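Local coordinates for ESX-1 secretion-associated protein EspB (Mycobacterium marinum, PDB 7P0Z) that is secreted in association with the ESX-1 system and assembles as seven copies that probably form a channel-like structure in protein transport, at residues R71-T74 with S75-A79; R19-E22 with V23-P26; Y61-A64 with G65-E68; K194-I197 with L198-K202; F161-S164 with L165-D168. One frame throughout, in Å; residues are numbered along the deposited sequence.

In the fold
From the N terminus, interaction 2 comes first, where helix 13-23 ends and runs into the loop toward helix 42-81. Interaction 3 and then interaction 1 follow on that long helix, separated by two residues. Interactions 5 and 4 belong to the PPE domain, on helices 149-166 and 181-224. Each contact joins residues about one turn apart in a continuous run, so none closes a loop, and along the chain none encloses or crosses another. In space, interactions 1 and 2 meet through salt bridges from Arg77, interaction 3 packs on Trp196 and Met200 of interaction 4, and Leu62 reaches Phe161 of interaction 5, which lies against interaction 4.

Interaction 1: residues R71-T74 with S75-A79; sequences RLAT and SLRNA
Four backbone hydrogen bonds join residues 71-74 to residues 75-79, each from an N-H to the carbonyl four residues earlier. Ser75 N to Arg71 O and Leu76 N to Leu72 O both measure 2.9 Å, and Arg77 N to Ala73 O and Asn78 N to Thr74 O repeat the pattern at 3.0 Å. Among apolar side chains, Leu72 CG and Leu76 CD1 lie 4.4 Å apart, a loose touch on the side that also meets helix 181-224 at Met190 and Cys186. This is a regular part of the long helix 42-81 in the PE domain of EspB, within an all-helical bundle. Arg77 is the charged side chain that reaches back across the contact. Its chain is extended from CG to NE and runs back along the helix, with CG beside the backbone N (chi1 -67°), which sets NH1 3.7 Å from Ala73 CB. The guanidinium lies obliquely to the backbone, while NH2 forms salt bridges with Asp21 in the last turn of helix 13-23 and Glu24 just after it. Three other polar ends are held: Thr74 OG1 bonds back to Gln70 O, and Ser75 OG and Asn78 ND2 bond to the C-terminal backbone at Ile283 and Ile285.

Interaction 2: residues R19-E22 with V23-P26; sequences RADE and VEAP
Val23 closes the last turn of helix 13-23 over Arg19 and Ala20. Val23 N bonds to Arg19 O at 2.9 Å, bent to 132° at the hydrogen, and makes a second, weak bond to Ala20 O at 3.4 Å. With chi1 at 75°, CG1 stands between the backbone N and the carbonyl carbon, which brings it over the end of the turn to 3.3 Å from Ala20 O. The other branch, CG2, faces Leu72 of helix 42-81. Glu22, just before Val23, has an extended chain that carries its carboxylate to Arg19. Its OE1 comes 3.7 Å from Arg19 NE, a long ion pair in which the oxygen lies well out of the guanidinium plane, so no N-H points at it; OE2 pairs with Arg173, whose backbone O accepts Arg19 NH2. Asp21 and Glu24 lie along another side of the turn. Glu24, the first residue to leave helical backbone angles, places OE2 4.3 Å from Asp21 OD1. Both carboxylates form salt bridges with Arg77 NH2, which would offset their mutual repulsion and probably favours the ionised form of each, so that one arginine of the neighbouring helix holds both acids.

Interaction 3: residues Y61-A64 with G65-E68; sequences YLQA and GERE
Ala64 and Glu68 meet through the backbone, Glu68 N bonding to Ala64 O at 3.0 Å. The three preceding pairs are alike: Gly65 N to Tyr61 O and Glu66 N to Leu62 O at 3.0 Å, Arg67 N to Gln63 O at 3.1 Å. Side chains add little between the two segments: Glu66 CB lies 3.4 Å from Gln63 O and Arg67 CB 3.5 Å from Ala64 O. The run forms two regular turns in the middle of helix 42-81, within the PE domain, and Gly65 sits on its buried side. There the helix lies close to helix 181-224: Gly65 CA is 3.6 Å from Trp196 CZ3, and Tyr61 and Leu62 pack on Met200. Arg67 and Glu68 pair with each other. Arg67 bends at chi3 (91°), which swings its guanidinium round to the neighbouring Glu68, and NE and NH2 both grip the single oxygen OE1 side-on. The bond from Arg67 NE to Glu68 OE1 is 3.1 Å, with OE1 at the guanidinium edge and nearly in its plane. Glu68, bent at chi2, offers its other oxygen, OE2, to the backbone N of Ala282, so a C-terminal residue helps position the carboxylate that holds the arginine. Arg67 NH1 in turn makes a salt bridge with Glu187 of a neighbouring subunit, whose Ile174 packs against Ala64 and Arg67, carrying this face of the helix into the contact between subunits.

Interaction 4: residues K194-I197 with L198-K202; sequences KEWI and LHMAK
Over one face of the Trp196 indole lies Met200, one helical turn later. Met200 CG stands above the six-membered ring, 3.5 Å from its centroid and 11° off the normal, a CH-pi contact. SD follows at 4.2 Å from that centroid and 35° off the normal, an oblique Met-aromatic contact. Torsions bring the partners together: a trans chi1 of -176° sends the indole outward from the helix, and Met200 bends at chi2 and chi3, which lays CG and SD against the same ring face. At the five-membered ring, NE1 bonds to Pro277 O of the C-terminal loop, whose Pro279 and Pro280 also pack on the indole, which probably fixes its rotation. The two residues belong to the long helix 181-224 of the PPE domain, and here that helix packs against helix 42-81. The backbone runs without a break, with Met200 N to Trp196 O and Ala201 N to Ile197 O both at 2.9 Å. Farther round the helix, Lys194 CD touches Leu198 CD1 at 3.9 Å as their side chains cross obliquely. The lysine is bent at chi2 and chi3, and Lys194 NZ reaches the adjacent Glu195 OE2 at 2.7 Å, a salt bridge that meets the carboxylate from above its plane. On this side Asn275 of a neighbouring subunit packs on Glu195 and Leu198.

Interaction 5: residues F161-S164 with L165-D168; sequences FNLS and LQRD
Asn162 O is gripped twice by Gln166, by the backbone N at 3.0 Å and more weakly by the side-chain NE2 at 3.3 Å. The glutamine chain is extended beyond CG and turns its amide back along the helix to reach that carbonyl. There it lies nearly parallel to the Asn162 amide, the planes 10° apart, and Gln166 NE2 also rests 3.6 Å from Leu163 CD2. Its OE1 takes a hydrogen bond from Gln50 of a neighbouring subunit. Leu165 N bonds to Phe161 O at 2.9 Å, and the side chains of the same two residues also meet. Phe161, whose CG points directly away from the amide nitrogen (chi1 -167°), presents one ring face to Leu165. The branch carbon CG of Leu165 lies over that face, offset toward the rim and 4.0 Å from the ring centroid, a CH-pi contact, while Leu165 CD1 comes to 3.4 Å from Phe161 CE2. Leu165 then leans on Ala201 of helix 181-224. Arg167 N bonds to Leu163 O at 2.9 Å, bent to 140° at the hydrogen. The arginine side chain runs back along the surface, NH1 3.6 Å from Leu163 CB, with Ser164 CB at the guanidinium edge. Beyond it, Asp168 forms a salt bridge with Arg171. The arrangement lies at the C-terminal end of helix 149-166, which packs beside helix 181-224 as a helical hairpin in the PPE domain, with one flank turned to a neighbouring subunit.

Interaction 1: residues R71-T74 with S75-A79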
loop_
_atom_site.group_PDB
_atom_site.type_symbol
_atom_site.label_atom_id
_atom_site.label_comp_id
_atom_site.label_asym_id
_atom_site.label_seq_id
_atom_site.Cartn_x
_atom_site.Cartn_y
_atom_site.Cartn_z
ATOM N N ARG A 71 -27.830 -11.115 30.000
ATOM C CA ARG A 71 -27.262 -12.431 30.236
ATOM C C ARG A 71 -25.989 -12.343 31.054
ATOM O O ARG A 71 -25.739 -13.189 31.917
ATOM C CB ARG A 71 -27.015 -13.142 28.920
ATOM C CG ARG A 71 -28.282 -13.522 28.259
ATOM C CD ARG A 71 -28.039 -14.162 26.961
ATOM N NE ARG A 71 -29.295 -14.520 26.354
ATOM C CZ ARG A 71 -29.404 -15.349 25.339
ATOM N NH1 ARG A 71 -28.322 -15.877 24.808
ATOM N NH2 ARG A 71 -30.590 -15.626 24.851
ATOM N N LEU A 72 -25.181 -11.324 30.812
ATOM C CA LEU A 72 -23.981 -11.146 31.609
ATOM C C LEU A 72 -24.318 -10.884 33.070
ATOM O O LEU A 72 -23.656 -11.405 33.971
ATOM C CB LEU A 72 -23.148 -10.015 31.027
ATOM C CG LEU A 72 -21.970 -9.493 31.832
ATOM C CD1 LEU A 72 -20.822 -10.454 31.771
ATOM C CD2 LEU A 72 -21.550 -8.162 31.287
ATOM N N ALA A 73 -25.343 -10.080 33.327
ATOM C CA ALA A 73 -25.753 -9.844 34.704
ATOM C C ALA A 73 -26.237 -11.126 35.368
ATOM O O ALA A 73 -25.947 -11.378 36.542
ATOM C CB ALA A 73 -26.837 -8.776 34.751
ATOM N N THR A 74 -26.979 -11.947 34.634
ATOM C CA THR A 74 -27.385 -13.229 35.182
ATOM C C THR A 74 -26.184 -14.099 35.515
ATOM O O THR A 74 -26.142 -14.730 36.575
ATOM C CB THR A 74 -28.316 -13.941 34.212
ATOM O OG1 THR A 74 -29.436 -13.109 33.945
ATOM C CG2 THR A 74 -28.790 -15.216 34.791
ATOM N N SER A 75 -25.199 -14.146 34.632
ATOM C CA SER A 75 -24.022 -14.945 34.930
ATOM C C SER A 75 -23.295 -14.424 36.158
ATOM O O SER A 75 -22.764 -15.205 36.949
ATOM C CB SER A 75 -23.083 -14.991 33.734
ATOM O OG SER A 75 -23.642 -15.748 32.693
ATOM N N LEU A 76 -23.245 -13.110 36.329
ATOM C CA LEU A 76 -22.609 -12.566 37.517
ATOM C C LEU A 76 -23.361 -12.954 38.776
ATOM O O LEU A 76 -22.751 -13.244 39.801
ATOM C CB LEU A 76 -22.498 -11.055 37.423
ATOM C CG LEU A 76 -21.486 -10.522 36.427
ATOM C CD1 LEU A 76 -21.738 -9.057 36.198
ATOM C CD2 LEU A 76 -20.100 -10.749 36.926
ATOM N N ARG A 77 -24.684 -12.937 38.728
ATOM C CA ARG A 77 -25.445 -13.337 39.901
ATOM C C ARG A 77 -25.227 -14.802 40.230
ATOM O O ARG A 77 -25.130 -15.171 41.402
ATOM C CB ARG A 77 -26.915 -13.039 39.698
ATOM C CG ARG A 77 -27.154 -11.590 39.644
ATOM C CD ARG A 77 -28.581 -11.267 39.654
ATOM N NE ARG A 77 -28.759 -9.847 39.452
ATOM C CZ ARG A 77 -29.078 -9.311 38.287
ATOM N NH1 ARG A 77 -29.264 -10.090 37.240
ATOM N NH2 ARG A 77 -29.217 -8.004 38.172
ATOM N N ASN A 78 -25.127 -15.648 39.218
ATOM C CA ASN A 78 -24.819 -17.042 39.489
ATOM C C ASN A 78 -23.437 -17.187 40.109
ATOM O O ASN A 78 -23.248 -17.918 41.093
ATOM C CB ASN A 78 -24.934 -17.858 38.210
ATOM C CG ASN A 78 -26.342 -17.904 37.682
ATOM O OD1 ASN A 78 -27.281 -17.477 38.341
ATOM N ND2 ASN A 78 -26.499 -18.424 36.485
ATOM N N ALA A 79 -22.461 -16.485 39.553
ATOM C CA ALA A 79 -21.118 -16.538 40.100
ATOM C C ALA A 79 -21.095 -16.069 41.545
ATOM O O ALA A 79 -20.321 -16.572 42.357
ATOM C CB ALA A 79 -20.182 -15.697 39.245
#

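Interaction 2: residues R19-E22 with V23-P26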
loop_
_atom_site.group_PDB
_atom_site.type_symbol
_atom_site.label_atom_id
_atom_site.label_comp_id
_atom_site.label_asym_id
_atom_site.label_seq_id
_atom_site.Cartn_x
_atom_site.Cartn_y
_atom_site.Cartn_z
ATOM N N ARG A 19 -22.313 -4.871 40.983
ATOM C CA ARG A 19 -21.821 -4.758 39.622
ATOM C C ARG A 19 -22.791 -5.380 38.634
ATOM O O ARG A 19 -22.941 -4.889 37.514
ATOM C CB ARG A 19 -20.451 -5.404 39.521
ATOM C CG ARG A 19 -19.394 -4.660 40.269
ATOM C CD ARG A 19 -19.289 -3.219 39.834
ATOM N NE ARG A 19 -18.987 -3.125 38.418
ATOM C CZ ARG A 19 -17.773 -3.245 37.906
ATOM N NH1 ARG A 19 -16.742 -3.469 38.691
ATOM N NH2 ARG A 19 -17.595 -3.157 36.602
ATOM N N ALA A 20 -23.458 -6.460 39.027
ATOM C CA ALA A 20 -24.460 -7.058 38.157
ATOM C C ALA A 20 -25.614 -6.106 37.909
ATOM O O ALA A 20 -26.095 -5.984 36.781
ATOM C CB ALA A 20 -24.975 -8.361 38.751
ATOM N N ASP A 21 -26.078 -5.422 38.943
ATOM C CA ASP A 21 -27.125 -4.443 38.695
ATOM C C ASP A 21 -26.623 -3.280 37.859
ATOM O O ASP A 21 -27.365 -2.753 37.034
ATOM C CB ASP A 21 -27.713 -3.944 39.995
ATOM C CG ASP A 21 -28.628 -4.950 40.615
ATOM O OD1 ASP A 21 -29.029 -5.891 39.911
ATOM O OD2 ASP A 21 -28.953 -4.807 41.807
ATOM N N GLU A 22 -25.373 -2.879 38.043
ATOM C CA GLU A 22 -24.846 -1.764 37.280
ATOM C C GLU A 22 -24.664 -2.105 35.808
ATOM O O GLU A 22 -24.792 -1.228 34.952
ATOM C CB GLU A 22 -23.524 -1.306 37.877
ATOM C CG GLU A 22 -22.946 -0.109 37.183
ATOM C CD GLU A 22 -21.651 0.377 37.773
ATOM O OE1 GLU A 22 -21.204 -0.180 38.789
ATOM O OE2 GLU A 22 -21.056 1.299 37.191
ATOM N N VAL A 23 -24.368 -3.356 35.488
ATOM C CA VAL A 23 -23.991 -3.642 34.119
ATOM C C VAL A 23 -25.212 -3.738 33.220
ATOM O O VAL A 23 -25.120 -3.487 32.020
ATOM C CB VAL A 23 -23.140 -4.917 34.052
ATOM C CG1 VAL A 23 -23.984 -6.146 34.239
ATOM C CG2 VAL A 23 -22.376 -4.972 32.752
ATOM N N GLU A 24 -26.368 -4.092 33.763
ATOM C CA GLU A 24 -27.570 -4.213 32.966
ATOM C C GLU A 24 -28.507 -3.035 33.149
ATOM O O GLU A 24 -29.652 -3.102 32.713
ATOM C CB GLU A 24 -28.302 -5.509 33.293
ATOM C CG GLU A 24 -29.102 -5.430 34.565
ATOM C CD GLU A 24 -29.940 -6.646 34.801
ATOM O OE1 GLU A 24 -30.125 -7.437 33.862
ATOM O OE2 GLU A 24 -30.443 -6.807 35.927
ATOM N N ALA A 25 -28.061 -1.969 33.786
ATOM C CA ALA A 25 -28.875 -0.776 33.832
ATOM C C ALA A 25 -29.027 -0.224 32.420
ATOM O O ALA A 25 -28.149 -0.416 31.584
ATOM C CB ALA A 25 -28.242 0.268 34.739
ATOM N N PRO A 26 -30.138 0.433 32.114
ATOM C CA PRO A 26 -30.314 0.965 30.762
ATOM C C PRO A 26 -29.217 1.942 30.398
ATOM O O PRO A 26 -28.775 2.738 31.216
ATOM C CB PRO A 26 -31.674 1.655 30.832
ATOM C CG PRO A 26 -31.890 1.905 32.244
ATOM C CD PRO A 26 -31.262 0.793 32.982
#

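Interaction 3: residues Y61-A64 with G65-E68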
loop_
_atom_site.group_PDB
_atom_site.type_symbol
_atom_site.label_atom_id
_atom_site.label_comp_id
_atom_site.label_asym_id
_atom_site.label_seq_id
_atom_site.Cartn_x
_atom_site.Cartn_y
_atom_site.Cartn_z
ATOM N N TYR A 61 -29.379 -3.514 16.517
ATOM C CA TYR A 61 -28.245 -4.145 17.170
ATOM C C TYR A 61 -28.048 -3.648 18.593
ATOM O O TYR A 61 -27.489 -4.363 19.428
ATOM C CB TYR A 61 -26.994 -3.938 16.351
ATOM C CG TYR A 61 -26.904 -4.978 15.316
ATOM C CD1 TYR A 61 -27.554 -4.823 14.118
ATOM C CD2 TYR A 61 -26.216 -6.148 15.548
ATOM C CE1 TYR A 61 -27.502 -5.771 13.176
ATOM C CE2 TYR A 61 -26.160 -7.112 14.609
ATOM C CZ TYR A 61 -26.800 -6.917 13.422
ATOM O OH TYR A 61 -26.751 -7.878 12.468
ATOM N N LEU A 62 -28.488 -2.435 18.892
ATOM C CA LEU A 62 -28.423 -1.985 20.269
ATOM C C LEU A 62 -29.322 -2.828 21.154
ATOM O O LEU A 62 -28.959 -3.157 22.286
ATOM C CB LEU A 62 -28.799 -0.519 20.353
ATOM C CG LEU A 62 -27.694 0.370 19.815
ATOM C CD1 LEU A 62 -28.210 1.757 19.682
ATOM C CD2 LEU A 62 -26.454 0.320 20.664
ATOM N N GLN A 63 -30.495 -3.195 20.655
ATOM C CA GLN A 63 -31.337 -4.109 21.421
ATOM C C GLN A 63 -30.663 -5.461 21.622
ATOM O O GLN A 63 -30.780 -6.081 22.692
ATOM C CB GLN A 63 -32.681 -4.265 20.742
ATOM C CG GLN A 63 -33.556 -3.111 21.024
ATOM C CD GLN A 63 -34.781 -3.117 20.192
ATOM O OE1 GLN A 63 -34.822 -3.741 19.147
ATOM N NE2 GLN A 63 -35.794 -2.414 20.638
ATOM N N ALA A 64 -29.937 -5.930 20.619
ATOM C CA ALA A 64 -29.193 -7.171 20.816
ATOM C C ALA A 64 -28.172 -7.038 21.947
ATOM O O ALA A 64 -28.048 -7.923 22.805
ATOM C CB ALA A 64 -28.507 -7.588 19.522
ATOM N N GLY A 65 -27.422 -5.941 21.953
ATOM C CA GLY A 65 -26.452 -5.731 23.014
ATOM C C GLY A 65 -27.100 -5.661 24.383
ATOM O O GLY A 65 -26.540 -6.122 25.380
ATOM N N GLU A 66 -28.289 -5.084 24.445
ATOM C CA GLU A 66 -29.024 -5.057 25.696
ATOM C C GLU A 66 -29.311 -6.465 26.201
ATOM O O GLU A 66 -29.167 -6.753 27.398
ATOM C CB GLU A 66 -30.309 -4.281 25.489
ATOM C CG GLU A 66 -31.080 -4.020 26.707
ATOM C CD GLU A 66 -32.239 -3.108 26.430
ATOM O OE1 GLU A 66 -32.392 -2.683 25.265
ATOM O OE2 GLU A 66 -33.002 -2.810 27.372
ATOM N N ARG A 67 -29.704 -7.363 25.305
ATOM C CA ARG A 67 -29.901 -8.735 25.752
ATOM C C ARG A 67 -28.602 -9.352 26.253
ATOM O O ARG A 67 -28.592 -10.082 27.256
ATOM C CB ARG A 67 -30.484 -9.602 24.652
ATOM C CG ARG A 67 -30.567 -11.046 25.086
ATOM C CD ARG A 67 -30.892 -11.958 23.978
ATOM N NE ARG A 67 -29.694 -12.460 23.347
ATOM C CZ ARG A 67 -29.693 -13.478 22.508
ATOM N NH1 ARG A 67 -30.825 -14.081 22.226
ATOM N NH2 ARG A 67 -28.572 -13.890 21.959
ATOM N N GLU A 68 -27.500 -9.095 25.565
ATOM C CA GLU A 68 -26.242 -9.657 26.039
ATOM C C GLU A 68 -25.898 -9.152 27.431
ATOM O O GLU A 68 -25.345 -9.889 28.250
ATOM C CB GLU A 68 -25.107 -9.358 25.073
ATOM C CG GLU A 68 -25.202 -10.128 23.785
ATOM C CD GLU A 68 -25.508 -11.606 24.001
ATOM O OE1 GLU A 68 -26.668 -12.007 23.808
ATOM O OE2 GLU A 68 -24.594 -12.363 24.367
#

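Interaction 4: residues K194-I197 with L198-K202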
loop_
_atom_site.group_PDB
_atom_site.type_symbol
_atom_site.label_atom_id
_atom_site.label_comp_id
_atom_site.label_asym_id
_atom_site.label_seq_id
_atom_site.Cartn_x
_atom_site.Cartn_y
_atom_site.Cartn_z
ATOM N N LYS A 194 -17.436 -4.119 26.416
ATOM C CA LYS A 194 -16.922 -2.769 26.299
ATOM C C LYS A 194 -16.415 -2.507 24.890
ATOM O O LYS A 194 -16.669 -1.442 24.316
ATOM C CB LYS A 194 -15.814 -2.578 27.325
ATOM C CG LYS A 194 -15.313 -1.178 27.540
ATOM C CD LYS A 194 -14.237 -0.851 26.574
ATOM C CE LYS A 194 -13.111 -1.800 26.739
ATOM N NZ LYS A 194 -12.014 -1.477 25.816
ATOM N N GLU A 195 -15.690 -3.461 24.321
ATOM C CA GLU A 195 -15.196 -3.293 22.964
ATOM C C GLU A 195 -16.334 -3.149 21.978
ATOM O O GLU A 195 -16.288 -2.313 21.073
ATOM C CB GLU A 195 -14.331 -4.470 22.574
ATOM C CG GLU A 195 -13.041 -4.455 23.263
ATOM C CD GLU A 195 -12.168 -3.351 22.768
ATOM O OE1 GLU A 195 -12.242 -3.030 21.567
ATOM O OE2 GLU A 195 -11.404 -2.798 23.574
ATOM N N TRP A 196 -17.362 -3.964 22.134
ATOM C CA TRP A 196 -18.496 -3.865 21.238
ATOM C C TRP A 196 -19.195 -2.523 21.379
ATOM O O TRP A 196 -19.629 -1.935 20.387
ATOM C CB TRP A 196 -19.458 -5.005 21.502
ATOM C CG TRP A 196 -20.571 -5.012 20.572
ATOM C CD1 TRP A 196 -20.564 -5.454 19.296
ATOM C CD2 TRP A 196 -21.876 -4.525 20.822
ATOM N NE1 TRP A 196 -21.791 -5.287 18.733
ATOM C CE2 TRP A 196 -22.620 -4.715 19.653
ATOM C CE3 TRP A 196 -22.491 -3.945 21.926
ATOM C CZ2 TRP A 196 -23.947 -4.357 19.556
ATOM C CZ3 TRP A 196 -23.802 -3.588 21.829
ATOM C CH2 TRP A 196 -24.522 -3.790 20.650
ATOM N N ILE A 197 -19.324 -2.029 22.602
ATOM C CA ILE A 197 -19.962 -0.740 22.818
ATOM C C ILE A 197 -19.161 0.375 22.160
ATOM O O ILE A 197 -19.725 1.295 21.571
ATOM C CB ILE A 197 -20.160 -0.495 24.324
ATOM C CG1 ILE A 197 -21.266 -1.387 24.856
ATOM C CG2 ILE A 197 -20.485 0.950 24.609
ATOM C CD1 ILE A 197 -22.611 -0.969 24.432
ATOM N N LEU A 198 -17.841 0.322 22.261
ATOM C CA LEU A 198 -17.032 1.346 21.616
ATOM C C LEU A 198 -17.161 1.282 20.104
ATOM O O LEU A 198 -17.228 2.316 19.435
ATOM C CB LEU A 198 -15.583 1.208 22.044
ATOM C CG LEU A 198 -15.380 1.724 23.458
ATOM C CD1 LEU A 198 -13.934 1.820 23.778
ATOM C CD2 LEU A 198 -16.026 3.067 23.606
ATOM N N HIS A 199 -17.218 0.079 19.549
ATOM C CA HIS A 199 -17.448 -0.044 18.119
ATOM C C HIS A 199 -18.808 0.524 17.728
ATOM O O HIS A 199 -18.950 1.162 16.680
ATOM C CB HIS A 199 -17.319 -1.502 17.699
ATOM C CG HIS A 199 -17.297 -1.696 16.222
ATOM N ND1 HIS A 199 -18.433 -1.951 15.491
ATOM C CD2 HIS A 199 -16.285 -1.628 15.331
ATOM C CE1 HIS A 199 -18.121 -2.049 14.214
ATOM N NE2 HIS A 199 -16.822 -1.860 14.092
ATOM N N MET A 200 -19.817 0.308 18.559
ATOM C CA MET A 200 -21.141 0.834 18.257
ATOM C C MET A 200 -21.160 2.350 18.328
ATOM O O MET A 200 -21.846 3.008 17.546
ATOM C CB MET A 200 -22.163 0.251 19.220
ATOM C CG MET A 200 -22.437 -1.214 19.011
ATOM S SD MET A 200 -22.931 -1.619 17.337
ATOM C CE MET A 200 -24.682 -1.344 17.477
ATOM N N ALA A 201 -20.426 2.918 19.274
ATOM C CA ALA A 201 -20.315 4.364 19.341
ATOM C C ALA A 201 -19.636 4.906 18.101
ATOM O O ALA A 201 -20.025 5.950 17.571
ATOM C CB ALA A 201 -19.550 4.770 20.592
ATOM N N LYS A 202 -18.614 4.211 17.631
ATOM C CA LYS A 202 -17.934 4.622 16.417
ATOM C C LYS A 202 -18.875 4.585 15.220
ATOM O O LYS A 202 -18.834 5.461 14.354
ATOM C CB LYS A 202 -16.738 3.718 16.210
ATOM C CG LYS A 202 -15.814 4.139 15.167
ATOM C CD LYS A 202 -14.675 3.183 15.136
ATOM C CE LYS A 202 -13.750 3.382 16.322
ATOM N NZ LYS A 202 -12.954 4.629 16.238
#

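Interaction 5: residues F161-S164 with L165-D168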
loop_
_atom_site.group_PDB
_atom_site.type_symbol
_atom_site.label_atom_id
_atom_site.label_comp_id
_atom_site.label_asym_id
_atom_site.label_seq_id
_atom_site.Cartn_x
_atom_site.Cartn_y
_atom_site.Cartn_z
ATOM N N PHE A 161 -25.535 10.588 21.010
ATOM C CA PHE A 161 -25.555 9.181 21.370
ATOM C C PHE A 161 -24.154 8.584 21.395
ATOM O O PHE A 161 -23.825 7.808 22.292
ATOM C CB PHE A 161 -26.450 8.400 20.421
ATOM C CG PHE A 161 -26.761 7.039 20.914
ATOM C CD1 PHE A 161 -27.508 6.869 22.056
ATOM C CD2 PHE A 161 -26.231 5.930 20.294
ATOM C CE1 PHE A 161 -27.762 5.624 22.535
ATOM C CE2 PHE A 161 -26.489 4.680 20.775
ATOM C CZ PHE A 161 -27.255 4.527 21.896
ATOM N N ASN A 162 -23.341 8.892 20.391
ATOM C CA ASN A 162 -21.924 8.545 20.400
ATOM C C ASN A 162 -21.265 8.881 21.733
ATOM O O ASN A 162 -20.662 8.027 22.392
ATOM C CB ASN A 162 -21.236 9.295 19.268
ATOM C CG ASN A 162 -19.758 9.076 19.231
ATOM O OD1 ASN A 162 -19.240 8.113 19.759
ATOM N ND2 ASN A 162 -19.055 10.037 18.683
ATOM N N LEU A 163 -21.367 10.142 22.135
ATOM C CA LEU A 163 -20.700 10.557 23.357
ATOM C C LEU A 163 -21.275 9.860 24.576
ATOM O O LEU A 163 -20.535 9.466 25.482
ATOM C CB LEU A 163 -20.791 12.065 23.516
ATOM C CG LEU A 163 -20.059 12.828 22.429
ATOM C CD1 LEU A 163 -20.142 14.300 22.717
ATOM C CD2 LEU A 163 -18.615 12.384 22.346
ATOM N N SER A 164 -22.588 9.701 24.627
ATOM C CA SER A 164 -23.169 9.128 25.822
ATOM C C SER A 164 -22.883 7.636 25.928
ATOM O O SER A 164 -22.809 7.106 27.035
ATOM C CB SER A 164 -24.655 9.429 25.868
ATOM O OG SER A 164 -25.313 8.853 24.783
ATOM N N LEU A 165 -22.705 6.946 24.810
ATOM C CA LEU A 165 -22.199 5.584 24.880
ATOM C C LEU A 165 -20.776 5.563 25.399
ATOM O O LEU A 165 -20.432 4.749 26.254
ATOM C CB LEU A 165 -22.250 4.912 23.519
ATOM C CG LEU A 165 -23.570 4.447 22.938
ATOM C CD1 LEU A 165 -23.289 3.739 21.629
ATOM C CD2 LEU A 165 -24.276 3.538 23.895
ATOM N N GLN A 166 -19.930 6.449 24.884
ATOM C CA GLN A 166 -18.559 6.500 25.364
ATOM C C GLN A 166 -18.473 6.793 26.852
ATOM O O GLN A 166 -17.554 6.322 27.519
ATOM C CB GLN A 166 -17.774 7.536 24.587
ATOM C CG GLN A 166 -17.127 7.001 23.366
ATOM C CD GLN A 166 -16.615 8.079 22.462
ATOM O OE1 GLN A 166 -15.449 8.109 22.139
ATOM N NE2 GLN A 166 -17.493 8.938 22.003
ATOM N N ARG A 167 -19.407 7.548 27.393
ATOM C CA ARG A 167 -19.332 7.840 28.812
ATOM C C ARG A 167 -19.796 6.695 29.678
ATOM O O ARG A 167 -19.732 6.808 30.898
ATOM C CB ARG A 167 -20.186 9.026 29.192
ATOM C CG ARG A 167 -19.790 10.288 28.611
ATOM C CD ARG A 167 -20.701 11.322 29.130
ATOM N NE ARG A 167 -20.411 12.565 28.474
ATOM C CZ ARG A 167 -21.054 12.963 27.393
ATOM N NH1 ARG A 167 -22.048 12.240 26.933
ATOM N NH2 ARG A 167 -20.735 14.099 26.807
ATOM N N ASP A 168 -20.294 5.622 29.100
ATOM C CA ASP A 168 -20.984 4.615 29.875
ATOM C C ASP A 168 -20.255 3.282 29.887
ATOM O O ASP A 168 -20.879 2.236 30.013
ATOM C CB ASP A 168 -22.402 4.444 29.360
ATOM C CG ASP A 168 -23.356 4.087 30.446
ATOM O OD1 ASP A 168 -22.922 4.018 31.610
ATOM O OD2 ASP A 168 -24.543 3.868 30.155
#